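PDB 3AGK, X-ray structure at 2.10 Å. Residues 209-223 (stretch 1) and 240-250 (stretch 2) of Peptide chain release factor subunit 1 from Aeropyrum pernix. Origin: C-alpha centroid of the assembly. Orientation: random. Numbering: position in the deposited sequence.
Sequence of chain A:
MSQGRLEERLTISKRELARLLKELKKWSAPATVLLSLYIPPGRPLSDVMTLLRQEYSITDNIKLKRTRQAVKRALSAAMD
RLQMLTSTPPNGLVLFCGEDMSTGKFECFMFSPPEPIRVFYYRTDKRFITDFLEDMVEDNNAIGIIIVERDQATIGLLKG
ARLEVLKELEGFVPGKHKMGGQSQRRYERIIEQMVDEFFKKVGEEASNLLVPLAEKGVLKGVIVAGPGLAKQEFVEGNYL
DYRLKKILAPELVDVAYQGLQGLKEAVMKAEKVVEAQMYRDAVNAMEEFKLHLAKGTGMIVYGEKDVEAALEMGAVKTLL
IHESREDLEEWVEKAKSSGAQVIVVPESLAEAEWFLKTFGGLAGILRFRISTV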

# COMPACT_ATOMS: atom_id res chain seq x y z
N LEU A 209 11.79 -7.77 -5.76
CA LEU A 209 10.64 -6.95 -5.40
C LEU A 209 9.51 -7.73 -4.72
O LEU A 209 8.87 -7.22 -3.82
CB LEU A 209 10.10 -6.24 -6.64
CG LEU A 209 11.05 -5.17 -7.19
CD1 LEU A 209 10.67 -4.81 -8.60
CD2 LEU A 209 11.06 -3.93 -6.28
N LEU A 210 9.29 -8.97 -5.15
CA LEU A 210 8.06 -9.68 -4.76
C LEU A 210 8.26 -10.73 -3.66
O LEU A 210 7.37 -10.92 -2.82
CB LEU A 210 7.40 -10.32 -6.00
CG LEU A 210 6.30 -9.59 -6.80
CD1 LEU A 210 6.07 -8.13 -6.41
CD2 LEU A 210 6.48 -9.74 -8.33
N VAL A 211 9.41 -11.38 -3.65
CA VAL A 211 9.67 -12.43 -2.66
C VAL A 211 9.57 -11.99 -1.18
O VAL A 211 9.04 -12.71 -0.35
CB VAL A 211 11.01 -13.15 -2.92
CG1 VAL A 211 11.46 -13.95 -1.67
CG2 VAL A 211 10.92 -14.04 -4.17
N PRO A 212 10.09 -10.80 -0.84
CA PRO A 212 9.91 -10.37 0.55
C PRO A 212 8.43 -10.26 0.91
O PRO A 212 8.01 -10.68 1.99
CB PRO A 212 10.56 -8.99 0.58
CG PRO A 212 11.56 -9.02 -0.54
CD PRO A 212 10.93 -9.86 -1.61
N LEU A 213 7.64 -9.70 0.00
CA LEU A 213 6.20 -9.62 0.18
C LEU A 213 5.60 -11.00 0.40
O LEU A 213 4.74 -11.19 1.27
CB LEU A 213 5.56 -8.93 -1.03
CG LEU A 213 5.48 -7.40 -0.97
CD1 LEU A 213 6.75 -6.79 -0.40
CD2 LEU A 213 5.16 -6.82 -2.34
N ALA A 214 6.05 -11.98 -0.39
CA ALA A 214 5.53 -13.34 -0.29
C ALA A 214 5.93 -13.96 1.04
O ALA A 214 5.18 -14.75 1.64
CB ALA A 214 6.03 -14.19 -1.44
N GLU A 215 7.12 -13.61 1.51
CA GLU A 215 7.59 -14.12 2.78
C GLU A 215 6.83 -13.51 3.95
O GLU A 215 6.53 -14.21 4.91
CB GLU A 215 9.08 -13.90 2.91
CG GLU A 215 9.83 -14.62 1.83
CD GLU A 215 11.18 -15.07 2.28
OE1 GLU A 215 11.43 -16.29 2.27
OE2 GLU A 215 11.98 -14.20 2.66
N LYS A 216 6.52 -12.22 3.86
CA LYS A 216 5.72 -11.56 4.89
C LYS A 216 4.28 -12.06 4.89
O LYS A 216 3.50 -11.68 5.75
CB LYS A 216 5.72 -10.04 4.72
CG LYS A 216 7.01 -9.33 5.06
CD LYS A 216 6.83 -7.82 4.98
CE LYS A 216 5.96 -7.43 3.78
NZ LYS A 216 5.68 -5.96 3.69
N GLY A 217 3.92 -12.88 3.90
CA GLY A 217 2.56 -13.39 3.79
C GLY A 217 1.56 -12.45 3.12
O GLY A 217 0.41 -12.81 2.88
N VAL A 218 2.02 -11.24 2.83
CA VAL A 218 1.23 -10.23 2.16
C VAL A 218 0.90 -10.58 0.70
O VAL A 218 -0.19 -10.28 0.21
CB VAL A 218 2.01 -8.90 2.16
CG1 VAL A 218 1.36 -7.92 1.22
CG2 VAL A 218 2.09 -8.35 3.57
N LEU A 219 1.86 -11.19 -0.00
CA LEU A 219 1.64 -11.54 -1.40
C LEU A 219 0.89 -12.86 -1.49
O LEU A 219 1.37 -13.87 -0.99
CB LEU A 219 2.97 -11.66 -2.16
CG LEU A 219 2.92 -11.49 -3.68
CD1 LEU A 219 2.45 -10.07 -4.03
CD2 LEU A 219 4.30 -11.76 -4.34
N LYS A 220 -0.26 -12.84 -2.15
CA LYS A 220 -1.06 -14.04 -2.31
C LYS A 220 -0.95 -14.69 -3.69
O LYS A 220 -1.28 -15.86 -3.87
CB LYS A 220 -2.53 -13.75 -1.97
CG LYS A 220 -2.77 -13.43 -0.50
CD LYS A 220 -2.75 -14.68 0.37
CE LYS A 220 -4.17 -15.05 0.82
NZ LYS A 220 -4.23 -16.26 1.70
N GLY A 221 -0.48 -13.94 -4.67
CA GLY A 221 -0.39 -14.48 -6.01
C GLY A 221 0.43 -13.63 -6.96
O GLY A 221 0.76 -12.49 -6.64
N VAL A 222 0.73 -14.19 -8.13
CA VAL A 222 1.45 -13.46 -9.17
C VAL A 222 0.80 -13.74 -10.50
O VAL A 222 0.54 -14.89 -10.85
CB VAL A 222 2.94 -13.87 -9.24
CG1 VAL A 222 3.67 -13.12 -10.39
CG2 VAL A 222 3.61 -13.62 -7.88
N ILE A 223 0.49 -12.68 -11.22
CA ILE A 223 -0.02 -12.83 -12.57
C ILE A 223 1.14 -12.63 -13.52
O ILE A 223 1.89 -11.63 -13.41
CB ILE A 223 -1.11 -11.79 -12.87
CG1 ILE A 223 -2.35 -12.05 -12.01
CG2 ILE A 223 -1.47 -11.82 -14.36
CD1 ILE A 223 -3.32 -10.87 -11.99
N LEU A 240 12.08 -17.13 -12.57
CA LEU A 240 11.29 -16.69 -11.43
C LEU A 240 11.62 -17.52 -10.20
O LEU A 240 11.57 -18.76 -10.24
CB LEU A 240 9.81 -16.82 -11.78
CG LEU A 240 8.82 -15.89 -11.08
CD1 LEU A 240 9.24 -14.44 -11.29
CD2 LEU A 240 7.40 -16.14 -11.60
N ASP A 241 11.97 -16.85 -9.10
CA ASP A 241 12.18 -17.53 -7.82
C ASP A 241 11.04 -18.51 -7.52
O ASP A 241 9.87 -18.20 -7.72
CB ASP A 241 12.32 -16.52 -6.68
CG ASP A 241 12.63 -17.18 -5.33
OD1 ASP A 241 13.73 -16.97 -4.80
OD2 ASP A 241 11.77 -17.92 -4.79
N TYR A 242 11.39 -19.69 -7.01
CA TYR A 242 10.42 -20.74 -6.70
C TYR A 242 9.33 -20.30 -5.72
O TYR A 242 8.19 -20.77 -5.83
CB TYR A 242 11.13 -21.99 -6.17
CG TYR A 242 11.62 -21.86 -4.74
CD1 TYR A 242 12.84 -21.25 -4.46
CD2 TYR A 242 10.88 -22.35 -3.68
CE1 TYR A 242 13.31 -21.13 -3.15
CE2 TYR A 242 11.33 -22.24 -2.37
CZ TYR A 242 12.54 -21.62 -2.11
OH TYR A 242 12.99 -21.51 -0.81
N ARG A 243 9.66 -19.42 -4.77
CA ARG A 243 8.62 -18.89 -3.86
C ARG A 243 7.53 -18.17 -4.63
O ARG A 243 6.37 -18.19 -4.21
CB ARG A 243 9.20 -17.95 -2.80
CG ARG A 243 10.07 -18.64 -1.79
CD ARG A 243 11.51 -18.28 -2.01
NE ARG A 243 12.04 -17.48 -0.93
CZ ARG A 243 13.22 -16.88 -0.98
NH1 ARG A 243 13.66 -16.17 0.05
NH2 ARG A 243 13.96 -16.97 -2.07
N LEU A 244 7.89 -17.54 -5.74
CA LEU A 244 6.90 -16.87 -6.57
C LEU A 244 6.21 -17.86 -7.51
O LEU A 244 5.01 -17.77 -7.79
CB LEU A 244 7.54 -15.74 -7.37
CG LEU A 244 8.14 -14.60 -6.55
CD1 LEU A 244 8.54 -13.46 -7.47
CD2 LEU A 244 7.15 -14.12 -5.50
N LYS A 245 6.99 -18.82 -8.01
CA LYS A 245 6.42 -19.82 -8.89
C LYS A 245 5.27 -20.55 -8.19
O LYS A 245 4.24 -20.83 -8.80
CB LYS A 245 7.50 -20.79 -9.33
CG LYS A 245 8.23 -20.42 -10.64
CD LYS A 245 7.89 -21.49 -11.69
CE LYS A 245 8.75 -21.42 -12.92
NZ LYS A 245 10.00 -22.19 -12.77
N LYS A 246 5.45 -20.84 -6.90
CA LYS A 246 4.43 -21.53 -6.09
C LYS A 246 3.04 -20.89 -6.15
O LYS A 246 2.03 -21.59 -6.07
CB LYS A 246 4.87 -21.59 -4.63
CG LYS A 246 3.80 -22.14 -3.71
CD LYS A 246 4.27 -22.20 -2.27
CE LYS A 246 3.15 -22.67 -1.37
NZ LYS A 246 3.64 -22.87 0.03
N ILE A 247 2.99 -19.57 -6.26
CA ILE A 247 1.73 -18.82 -6.15
C ILE A 247 1.41 -18.10 -7.45
O ILE A 247 0.72 -17.07 -7.46
CB ILE A 247 1.76 -17.80 -5.00
CG1 ILE A 247 2.94 -16.85 -5.17
CG2 ILE A 247 1.86 -18.52 -3.64
CD1 ILE A 247 2.93 -15.71 -4.18
N LEU A 248 1.93 -18.64 -8.54
CA LEU A 248 1.62 -18.14 -9.86
C LEU A 248 0.15 -18.43 -10.14
O LEU A 248 -0.33 -19.53 -9.85
CB LEU A 248 2.49 -18.86 -10.89
CG LEU A 248 3.30 -17.96 -11.80
CD1 LEU A 248 2.38 -17.16 -12.72
CD2 LEU A 248 4.18 -17.02 -10.97
N ALA A 249 -0.58 -17.46 -10.67
CA ALA A 249 -1.95 -17.72 -11.08
C ALA A 249 -1.88 -18.77 -12.19
O ALA A 249 -0.97 -18.74 -13.02
CB ALA A 249 -2.70 -16.43 -11.54
N PRO A 250 -2.83 -19.69 -12.21
CA PRO A 250 -2.73 -20.85 -13.10
C PRO A 250 -2.61 -20.46 -14.57
O PRO A 250 -1.86 -21.08 -15.31
CB PRO A 250 -4.05 -21.59 -12.85
CG PRO A 250 -5.01 -20.51 -12.40
CD PRO A 250 -4.17 -19.56 -11.59

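Three kinds of contact join these stretches: a short backbone bridge, an apolar cluster, and a charged group at the margin. Together they bury 616 Å², counting both sides.

The bridge is centred on Val222, whose two backbone polar groups both find partners in the other stretch. Val222 N donates to Ile247 O at 3.0 Å, with a somewhat bent N-H...O angle of 139°, and Ala249 N donates to Val222 O at 2.8 Å, almost straight at 175°. The residue between the two partners, Leu248, thus lies across from Val222, at a CA-CA distance of 4.7 Å. Weaker CA-H...O contacts supplement the pair: Gly221 CA lies 3.2 Å from Ile247 O, and Leu248 CA lies 3.6 Å from Val222 O.

The segment reaches this bridge through a type I turn from Lys245 to Leu248, in which Leu248 N donates to Lys245 O at 3.2 Å. Ile247 N donates to Leu244 O at 3.1 Å, and Ile247 O accepts from Val222 N. Both polar backbone groups of Ile247 therefore have partners.

Leu244 and Ile247, three residues apart, both point their CA-to-CB bonds toward stretch 1 and fill the space between its helix and its strand. Leu244 is buried: its CD1 packs 3.6 Å from Leu210 CB, its CG lies 3.7 Å from Val211 CG2, and its CD2 lies 3.9 Å from Leu219 CD2. Ile247 CD1 approaches Ala214 CB at 4.4 Å and Leu219 CD2 at 4.2 Å, while its CG1 is 4.3 Å from Val222 CG2. Branched aliphatic side chains and the methyl of Ala214 serve well here, since none brings a polar group needing a partner. Ala214 offers only a methyl, and Leu244 CD2 comes within 4.2 Å of that CB. Leu248 starts away from stretch 1, yet its end returns, placing CD2 3.8 Å from Val222 CB.

At the margin, Arg243 is paired with Glu215 and Asp241. Arg243 NH1 donates to Glu215 OE1 at 3.1 Å and 161°, forming a salt bridge, with a weak second bond from Arg243 NE to the same OE1 at 3.5 Å. The carboxylate oxygen lies at the guanidinium edge, near its plane, where the N-H groups point; Val211 CG1 covers one face, 3.5 Å from Arg243 CZ. One residue therefore joins charge pairing to apolar packing. Arg243 NH2 turns back to Asp241 OD1 at 2.7 Å, a salt bridge whose hydrogen bond is weak, at 126°.

Asp241 also serves as the N-cap of the short helix: its OD2 accepts from Arg243 N at 2.6 Å, although the modelled position of OD2 is less certain. An aspartate here can thus meet both a backbone donor and a guanidinium. The rule is economical: backbone pairs set the register, aliphatic chains fill the interior, and charges meet at the edge.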